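Local coordinates for major capsid protein (Faustovirus, PDB 5J7O) that builds the double jelly-roll capsomer of a large double-stranded DNA virus, three copies joining into the trimer that tiles the capsid shell, at the interface of chains A and B. Numbering follows the deposited sequence. Chains: chain A/B, major capsid protein.

Contact 1: the interface of chains A and B. Residues chain A 443, 583, 585-586, 616; chain B 9-10, 12, 15-16, 19-20.
The imidazole of A:His583 is the flat group at the heart of this patch: CG of B:Asp16 lies at the ring edge, in its plane, with the carboxylate turned 38° from it, and the CD1 methyl of B:Ile19 sits over one face toward the rim, 3.7 Å above the plane. The patch belongs to the trimer interface of a double jelly-roll capsid protein, where the N-terminal arm and short helix 13-19 of chain B lie against A:Pro443, the 583-585 loop, the start of helix 586-589 and strand 607-620 of chain A. NE2 of A:His583 donates to OD1 of B:Asp16 at 2.5 Å, nearly straight (167° at H), and meets that oxygen almost along its C-O axis. The carboxylate would probably stabilise a protonated imidazole. A:Asn585 crosses B:Asp16 at about a right angle, amide and carboxylate planes 87° apart, with ND2 directed at OD2, though the modelled separation is too short to weigh. Within chain B the backbone N of B:Asp12, a poorly ordered residue, reaches the anti lone pair of that OD2 at 3.2 Å, which may help to hold the carboxylate. Beyond the ring, B:Ile19 meets A:Ile616 tip to tip, CD1 to CG2 at 3.7 Å. The methyl of B:Ala15 touches CG of A:Pro443 at 3.6 Å, and B:Ile9 runs antiparallel alongside A:Asn585, its CD1 against the amide CG.

Contact 2: the interface of chains A and B. Residues chain A 344, 346, 370-372, 374, 480, 482, 509-511; chain B 247, 251, 264, 266.
Aromatic contacts dominate, because B:Trp247, in a loop of chain B, inserts its indole among the beta strands of a neighbouring double jelly-roll subunit. Its pyrrole edge points at the face of A:Tyr480: NE1 stands 3.3 Å above the phenol plane, toward the rim, and the planes are 85° apart in an edge-to-face pair.

Aliphatic groups lie over both indole faces. CG2 of A:Thr372 lies over the six-membered ring, 4.0 Å from its centroid, and CG of B:Pro266 covers the same side from within chain B. A:Val482 approaches the opposite face with CG2. The far edge of the ring meets backbone in its plane: the carbonyl O of A:Gln509 lies 3.5 Å from CZ3 of B:Trp247, and the N of A:Met511 also borders this edge. The A:Gln509 side chain runs antiparallel to the indole, its amide turned 84° to the ring.

Apolar packing continues at B:Ile251, which crosses A:Val346 obliquely, CG1 to CG2 3.6 Å, while its CD1 nestles against CB of A:Tyr370. B:Pro266 crosses the phenol of A:Tyr480 at about a right angle, CB to CZ 3.7 Å.

A polar contact adds to this: OG1 of A:Thr372, lying between the backbone N and the carbonyl carbon (chi1 69°), which leaves CG2 directed at the indole, donates a hydrogen bond to the carbonyl O of B:Gly264 at 2.6 Å, in the carbonyl plane and on a lone pair.

Contact 3: the interface of chains A and B. Residues chain A 48, 58-62; chain B 99, 306-308, 409, 413, 415-416, 578.
This is a subunit interface of the capsid protein trimer, in which an irregular loop segment of one double jelly-roll chain, residues 58-62 of chain A, lies against its neighbour and ties the two together through hydrogen bonds that its backbone makes to a carbonyl and to two tyrosine hydroxyls of chain B. N of A:Asn60 donates to the carbonyl O of B:Arg307, in 3-10 helix 306-308, at 3.1 Å, in the carbonyl plane on a lone pair. One residue on, N of A:Ser61 reaches the phenol OH of B:Tyr409 at 3.0 Å. The A:Ser61 carbonyl O accepts from OH of B:Tyr578 at 2.7 Å, the hydroxyl lying 32° above the carbonyl plane. The two tyrosines thus grip both polar ends of this residue; each holds CG anti to its backbone N. The A:Ser61 side chain (chi1 60°) brings CB to 3.5 Å from CB of B:Thr416, with OG making a weak bond to O of B:Phe415. Within the segment, OD1 of A:Asn60 takes N of A:His62 at 3.1 Å from above its carbonyl plane, bracing the turn. CD1 of A:Ile59 points tip first onto one face of B:Phe99. A:Leu48, starting helix 48-52, crosses obliquely to B:Ile413, CD1 to CD1 3.9 Å.

Contact 1: the interface of chains A and B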
# COMPACT_ATOMS: atom_id res chain seq x y z
N PRO A 443 20.89 -13.35 -28.24
CA PRO A 443 19.45 -13.10 -28.39
C PRO A 443 18.90 -12.31 -27.21
O PRO A 443 19.21 -12.59 -26.05
CB PRO A 443 18.85 -14.52 -28.44
CG PRO A 443 19.95 -15.37 -28.92
CD PRO A 443 21.20 -14.79 -28.33
N HIS A 583 12.46 -13.95 -28.62
CA HIS A 583 13.70 -13.20 -28.52
C HIS A 583 13.97 -12.50 -29.84
O HIS A 583 13.29 -12.73 -30.84
CB HIS A 583 14.88 -14.11 -28.15
CG HIS A 583 15.15 -15.19 -29.15
ND1 HIS A 583 14.65 -16.47 -29.02
CD2 HIS A 583 15.87 -15.18 -30.30
CE1 HIS A 583 15.04 -17.20 -30.05
NE2 HIS A 583 15.78 -16.44 -30.84
N ASN A 585 16.53 -12.17 -32.82
CA ASN A 585 17.59 -12.95 -33.44
C ASN A 585 18.90 -12.16 -33.42
O ASN A 585 18.91 -10.93 -33.39
CB ASN A 585 17.21 -13.30 -34.88
CG ASN A 585 15.81 -13.87 -34.99
OD1 ASN A 585 14.83 -13.13 -35.01
ND2 ASN A 585 15.71 -15.20 -35.07
N ILE A 586 20.02 -12.90 -33.41
CA ILE A 586 21.32 -12.25 -33.27
C ILE A 586 21.65 -11.40 -34.50
O ILE A 586 22.29 -10.35 -34.37
CB ILE A 586 22.41 -13.31 -33.01
CG1 ILE A 586 22.19 -13.97 -31.64
CG2 ILE A 586 23.80 -12.69 -33.07
CD1 ILE A 586 23.41 -14.71 -31.12
N ILE A 616 20.02 -14.33 -23.81
CA ILE A 616 20.07 -15.78 -23.64
C ILE A 616 21.48 -16.26 -23.99
O ILE A 616 22.07 -15.82 -24.98
CB ILE A 616 19.02 -16.47 -24.53
CG1 ILE A 616 17.61 -16.16 -24.02
CG2 ILE A 616 19.25 -17.98 -24.58
CD1 ILE A 616 16.51 -16.69 -24.92
N ILE B 9 12.18 -15.25 -38.79
CA ILE B 9 13.52 -15.68 -39.19
C ILE B 9 13.72 -17.17 -38.93
O ILE B 9 14.05 -17.93 -39.84
CB ILE B 9 14.59 -14.84 -38.49
CG1 ILE B 9 14.49 -13.38 -38.95
CG2 ILE B 9 15.97 -15.39 -38.79
CD1 ILE B 9 15.66 -12.51 -38.54
N ALA B 10 13.59 -17.57 -37.66
CA ALA B 10 13.52 -18.97 -37.24
C ALA B 10 14.85 -19.72 -37.26
O ALA B 10 15.08 -20.58 -36.40
CB ALA B 10 12.50 -19.74 -38.10
N ASP B 12 18.38 -18.42 -37.60
CA ASP B 12 19.54 -17.53 -37.62
C ASP B 12 20.57 -18.03 -36.61
O ASP B 12 20.56 -17.66 -35.44
CB ASP B 12 19.13 -16.09 -37.33
CG ASP B 12 20.31 -15.13 -37.39
OD1 ASP B 12 20.71 -14.62 -36.32
OD2 ASP B 12 20.84 -14.90 -38.50
N ALA B 15 22.31 -19.95 -32.06
CA ALA B 15 21.41 -19.47 -31.01
C ALA B 15 19.96 -19.84 -31.32
O ALA B 15 19.27 -20.43 -30.49
CB ALA B 15 21.56 -17.96 -30.83
N ASP B 16 19.49 -19.50 -32.52
CA ASP B 16 18.14 -19.86 -32.93
C ASP B 16 17.98 -21.36 -33.12
O ASP B 16 16.84 -21.85 -33.12
CB ASP B 16 17.76 -19.13 -34.21
CG ASP B 16 17.39 -17.68 -33.97
OD1 ASP B 16 17.14 -17.32 -32.80
OD2 ASP B 16 17.32 -16.91 -34.94
N ILE B 19 17.13 -22.69 -29.38
CA ILE B 19 15.96 -22.12 -28.73
C ILE B 19 14.68 -22.50 -29.45
O ILE B 19 13.65 -22.73 -28.81
CB ILE B 19 16.11 -20.58 -28.62
CG1 ILE B 19 17.37 -20.22 -27.85
CG2 ILE B 19 14.89 -19.97 -27.95
CD1 ILE B 19 17.63 -18.74 -27.78
N MET B 20 14.71 -22.59 -30.77
CA MET B 20 13.53 -22.92 -31.56
C MET B 20 13.66 -24.22 -32.34
O MET B 20 12.64 -24.88 -32.56
CB MET B 20 13.21 -21.78 -32.53
CG MET B 20 12.79 -20.50 -31.83
SD MET B 20 12.58 -19.10 -32.94
CE MET B 20 14.24 -18.94 -33.59

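Contact 2: the interface of chains A and B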
# COMPACT_ATOMS: atom_id res chain seq x y z
N THR A 344 12.28 32.94 9.47
CA THR A 344 12.01 34.14 8.69
C THR A 344 10.69 34.72 9.17
O THR A 344 9.65 34.06 9.09
CB THR A 344 11.95 33.83 7.20
OG1 THR A 344 13.19 33.25 6.78
CG2 THR A 344 11.70 35.10 6.40
N VAL A 346 8.09 38.20 9.23
CA VAL A 346 7.66 39.50 8.74
C VAL A 346 6.56 40.01 9.66
O VAL A 346 5.60 39.29 9.95
CB VAL A 346 7.16 39.44 7.29
CG1 VAL A 346 6.70 40.81 6.82
CG2 VAL A 346 8.24 38.89 6.37
N TYR A 370 4.08 36.95 10.04
CA TYR A 370 4.24 35.79 9.18
C TYR A 370 5.60 35.18 9.47
O TYR A 370 6.62 35.87 9.40
CB TYR A 370 4.14 36.18 7.70
CG TYR A 370 2.97 37.08 7.36
CD1 TYR A 370 3.07 38.46 7.48
CD2 TYR A 370 1.76 36.55 6.92
CE1 TYR A 370 2.01 39.29 7.18
CE2 TYR A 370 0.69 37.37 6.61
CZ TYR A 370 0.82 38.74 6.74
OH TYR A 370 -0.24 39.56 6.43
N THR A 371 5.61 33.89 9.82
CA THR A 371 6.84 33.24 10.27
C THR A 371 6.98 31.87 9.62
O THR A 371 6.07 31.04 9.69
CB THR A 371 6.86 33.10 11.80
OG1 THR A 371 6.99 34.40 12.39
CG2 THR A 371 8.01 32.22 12.24
N THR A 372 8.13 31.64 8.99
CA THR A 372 8.49 30.35 8.42
C THR A 372 9.79 29.85 9.05
O THR A 372 10.54 30.62 9.65
CB THR A 372 8.65 30.43 6.90
OG1 THR A 372 9.82 31.20 6.58
CG2 THR A 372 7.43 31.08 6.26
N THR A 374 13.13 27.22 8.01
CA THR A 374 13.81 26.46 6.97
C THR A 374 14.99 25.72 7.59
O THR A 374 15.87 26.35 8.18
CB THR A 374 14.29 27.38 5.85
OG1 THR A 374 13.26 28.33 5.54
CG2 THR A 374 14.59 26.56 4.60
N TYR A 480 2.70 23.47 2.40
CA TYR A 480 2.81 24.14 3.69
C TYR A 480 1.63 23.80 4.59
O TYR A 480 0.47 23.84 4.15
CB TYR A 480 2.90 25.66 3.52
CG TYR A 480 4.16 26.14 2.84
CD1 TYR A 480 5.36 26.20 3.52
CD2 TYR A 480 4.13 26.57 1.52
CE1 TYR A 480 6.51 26.65 2.91
CE2 TYR A 480 5.28 27.02 0.89
CZ TYR A 480 6.47 27.06 1.59
OH TYR A 480 7.61 27.51 0.98
N VAL A 482 -0.04 25.59 7.69
CA VAL A 482 -0.03 26.96 8.20
C VAL A 482 -1.03 27.07 9.35
O VAL A 482 -2.20 26.70 9.21
CB VAL A 482 -0.37 27.98 7.10
CG1 VAL A 482 -0.07 29.39 7.58
CG2 VAL A 482 0.40 27.66 5.82
N GLN A 509 0.34 34.11 10.85
CA GLN A 509 0.49 32.88 10.09
C GLN A 509 1.84 32.28 10.45
O GLN A 509 2.88 32.88 10.17
CB GLN A 509 0.41 33.14 8.58
CG GLN A 509 -0.94 33.59 8.07
CD GLN A 509 -0.94 33.74 6.56
OE1 GLN A 509 0.08 34.03 5.94
NE2 GLN A 509 -2.10 33.53 5.94
N VAL A 510 1.82 31.10 11.06
CA VAL A 510 3.03 30.41 11.49
C VAL A 510 3.10 29.07 10.76
O VAL A 510 2.11 28.34 10.69
CB VAL A 510 3.07 30.21 13.01
CG1 VAL A 510 4.37 29.52 13.42
CG2 VAL A 510 2.92 31.54 13.73
N MET A 511 4.28 28.76 10.21
CA MET A 511 4.48 27.50 9.52
C MET A 511 4.50 26.36 10.53
O MET A 511 5.35 26.33 11.43
CB MET A 511 5.78 27.52 8.72
CG MET A 511 5.92 26.37 7.74
SD MET A 511 7.61 26.13 7.14
CE MET A 511 8.26 25.04 8.40
N TRP B 247 0.01 31.85 1.89
CA TRP B 247 0.74 32.81 2.71
C TRP B 247 0.34 34.23 2.36
O TRP B 247 0.11 34.57 1.19
CB TRP B 247 2.25 32.63 2.51
CG TRP B 247 2.81 31.42 3.16
CD1 TRP B 247 3.15 30.24 2.56
CD2 TRP B 247 3.11 31.25 4.55
NE1 TRP B 247 3.64 29.35 3.49
CE2 TRP B 247 3.62 29.95 4.72
CE3 TRP B 247 2.99 32.08 5.67
CZ2 TRP B 247 4.01 29.46 5.96
CZ3 TRP B 247 3.38 31.59 6.91
CH2 TRP B 247 3.89 30.29 7.04
N ILE B 251 5.24 38.17 3.02
CA ILE B 251 6.33 37.20 3.12
C ILE B 251 6.56 36.44 1.82
O ILE B 251 7.48 35.61 1.75
CB ILE B 251 6.10 36.22 4.29
CG1 ILE B 251 7.44 35.70 4.83
CG2 ILE B 251 5.20 35.07 3.86
CD1 ILE B 251 7.31 34.92 6.13
N GLY B 264 13.54 31.00 2.87
CA GLY B 264 12.49 31.09 3.85
C GLY B 264 11.29 31.91 3.40
O GLY B 264 10.27 31.92 4.11
N PRO B 266 8.34 31.95 1.05
CA PRO B 266 7.61 31.08 0.11
C PRO B 266 7.23 31.82 -1.16
O PRO B 266 7.06 33.05 -1.17
CB PRO B 266 6.37 30.66 0.90
CG PRO B 266 6.21 31.71 1.95
CD PRO B 266 7.60 32.15 2.30

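Contact 3: the interface of chains A and B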
# COMPACT_ATOMS: atom_id res chain seq x y z
N LEU A 48 -5.95 -44.78 -11.82
CA LEU A 48 -6.04 -43.33 -11.95
C LEU A 48 -5.31 -42.83 -13.19
O LEU A 48 -5.74 -41.84 -13.80
CB LEU A 48 -5.48 -42.66 -10.69
CG LEU A 48 -6.29 -42.85 -9.41
CD1 LEU A 48 -5.65 -42.10 -8.25
CD2 LEU A 48 -7.73 -42.40 -9.62
N LEU A 58 -9.75 -33.18 -10.56
CA LEU A 58 -9.62 -31.92 -9.84
C LEU A 58 -9.27 -32.16 -8.37
O LEU A 58 -8.48 -31.39 -7.79
CB LEU A 58 -10.89 -31.10 -9.97
CG LEU A 58 -11.04 -30.40 -11.32
CD1 LEU A 58 -12.27 -29.52 -11.35
CD2 LEU A 58 -9.79 -29.59 -11.64
N ILE A 59 -9.82 -33.20 -7.76
CA ILE A 59 -9.39 -33.64 -6.44
C ILE A 59 -8.41 -34.78 -6.64
O ILE A 59 -8.75 -35.84 -7.19
CB ILE A 59 -10.59 -34.05 -5.55
CG1 ILE A 59 -10.15 -34.37 -4.12
CG2 ILE A 59 -11.30 -35.24 -6.16
CD1 ILE A 59 -11.30 -34.47 -3.15
N ASN A 60 -7.16 -34.56 -6.24
CA ASN A 60 -6.10 -35.53 -6.50
C ASN A 60 -4.94 -35.21 -5.57
O ASN A 60 -4.27 -34.19 -5.74
CB ASN A 60 -5.66 -35.48 -7.96
CG ASN A 60 -4.59 -36.50 -8.29
OD1 ASN A 60 -4.39 -37.46 -7.55
ND2 ASN A 60 -3.89 -36.29 -9.40
N SER A 61 -4.70 -36.09 -4.60
CA SER A 61 -3.61 -35.93 -3.65
C SER A 61 -2.32 -36.59 -4.12
O SER A 61 -1.43 -36.85 -3.31
CB SER A 61 -4.02 -36.49 -2.29
OG SER A 61 -4.34 -37.87 -2.37
N HIS A 62 -2.20 -36.86 -5.42
CA HIS A 62 -1.00 -37.51 -5.94
C HIS A 62 0.17 -36.54 -5.98
O HIS A 62 0.01 -35.35 -6.27
CB HIS A 62 -1.25 -38.07 -7.34
CG HIS A 62 -0.02 -38.61 -8.00
ND1 HIS A 62 0.35 -39.93 -7.92
CD2 HIS A 62 0.92 -38.00 -8.75
CE1 HIS A 62 1.47 -40.11 -8.60
NE2 HIS A 62 1.84 -38.95 -9.11
N PHE B 99 -16.83 -35.26 -0.56
CA PHE B 99 -15.64 -34.70 0.08
C PHE B 99 -16.05 -33.41 0.77
O PHE B 99 -17.05 -32.78 0.43
CB PHE B 99 -14.52 -34.42 -0.94
CG PHE B 99 -14.10 -35.62 -1.74
CD1 PHE B 99 -14.84 -36.05 -2.82
CD2 PHE B 99 -12.94 -36.30 -1.41
CE1 PHE B 99 -14.45 -37.16 -3.56
CE2 PHE B 99 -12.54 -37.41 -2.14
CZ PHE B 99 -13.30 -37.84 -3.21
N PRO B 306 -8.54 -27.38 -2.61
CA PRO B 306 -9.52 -28.27 -3.25
C PRO B 306 -8.93 -29.60 -3.68
O PRO B 306 -9.61 -30.63 -3.59
CB PRO B 306 -10.00 -27.45 -4.46
CG PRO B 306 -9.76 -26.03 -4.07
CD PRO B 306 -8.51 -26.04 -3.24
N ARG B 307 -7.67 -29.61 -4.13
CA ARG B 307 -7.01 -30.86 -4.50
C ARG B 307 -6.95 -31.83 -3.33
O ARG B 307 -6.90 -33.05 -3.54
CB ARG B 307 -5.60 -30.56 -5.01
CG ARG B 307 -5.54 -29.82 -6.34
CD ARG B 307 -4.11 -29.43 -6.66
NE ARG B 307 -3.56 -28.48 -5.69
CZ ARG B 307 -2.33 -27.98 -5.75
NH1 ARG B 307 -1.51 -28.35 -6.73
NH2 ARG B 307 -1.92 -27.12 -4.83
N LEU B 308 -6.95 -31.32 -2.10
CA LEU B 308 -6.73 -32.12 -0.91
C LEU B 308 -8.00 -32.29 -0.08
O LEU B 308 -7.94 -32.46 1.14
CB LEU B 308 -5.62 -31.50 -0.06
CG LEU B 308 -4.40 -31.08 -0.86
CD1 LEU B 308 -3.37 -30.41 0.04
CD2 LEU B 308 -3.80 -32.27 -1.59
N TYR B 409 -11.43 -43.60 -7.30
CA TYR B 409 -10.46 -42.80 -6.56
C TYR B 409 -10.25 -43.35 -5.16
O TYR B 409 -9.12 -43.48 -4.69
CB TYR B 409 -10.92 -41.34 -6.51
CG TYR B 409 -9.93 -40.38 -5.89
CD1 TYR B 409 -8.93 -39.81 -6.66
CD2 TYR B 409 -10.00 -40.04 -4.55
CE1 TYR B 409 -8.02 -38.93 -6.11
CE2 TYR B 409 -9.10 -39.16 -3.98
CZ TYR B 409 -8.11 -38.61 -4.77
OH TYR B 409 -7.21 -37.73 -4.21
N ILE B 413 -6.37 -44.15 -4.70
CA ILE B 413 -5.49 -43.06 -4.28
C ILE B 413 -4.55 -43.52 -3.17
O ILE B 413 -3.44 -42.99 -3.04
CB ILE B 413 -6.32 -41.84 -3.84
CG1 ILE B 413 -5.43 -40.61 -3.69
CG2 ILE B 413 -7.06 -42.12 -2.54
CD1 ILE B 413 -4.78 -40.16 -4.98
N PHE B 415 -3.34 -42.98 -0.25
CA PHE B 415 -3.12 -42.07 0.87
C PHE B 415 -3.03 -40.65 0.35
O PHE B 415 -2.94 -40.40 -0.85
CB PHE B 415 -1.86 -42.45 1.65
CG PHE B 415 -0.58 -42.29 0.87
CD1 PHE B 415 -0.21 -43.23 -0.08
CD2 PHE B 415 0.24 -41.19 1.08
CE1 PHE B 415 0.96 -43.08 -0.80
CE2 PHE B 415 1.42 -41.04 0.36
CZ PHE B 415 1.78 -41.99 -0.58
N THR B 416 -3.04 -39.70 1.29
CA THR B 416 -2.87 -38.29 0.99
C THR B 416 -1.87 -37.68 1.97
O THR B 416 -1.88 -38.00 3.16
CB THR B 416 -4.20 -37.52 1.07
OG1 THR B 416 -3.93 -36.11 0.99
CG2 THR B 416 -4.93 -37.82 2.36
N TYR B 578 2.07 -28.07 -2.57
CA TYR B 578 1.73 -29.39 -2.06
C TYR B 578 2.82 -30.40 -2.37
O TYR B 578 3.12 -31.27 -1.54
CB TYR B 578 0.40 -29.86 -2.65
CG TYR B 578 0.08 -31.30 -2.29
CD1 TYR B 578 -0.25 -31.65 -0.99
CD2 TYR B 578 0.12 -32.30 -3.25
CE1 TYR B 578 -0.54 -32.95 -0.66
CE2 TYR B 578 -0.16 -33.61 -2.93
CZ TYR B 578 -0.50 -33.93 -1.63
OH TYR B 578 -0.78 -35.24 -1.29

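Contact 1 and contact 3 lie about 41 Å apart between the centres of their C-alpha atoms; contact 2 is more distant, about 63 Å from contact 1 and 70 Å from contact 3. No residue number recurs among them, so the three patches use separate surfaces of each copy. In contacts 1 and 3 segments from early in the sequence reach across, from chain B in contact 1 and from chain A in contact 3, whereas in contact 2 a chain B loop reaches the strands of chain A. Exchange in both directions, at widely spaced points, probably helps to interlock the subunits of the trimer.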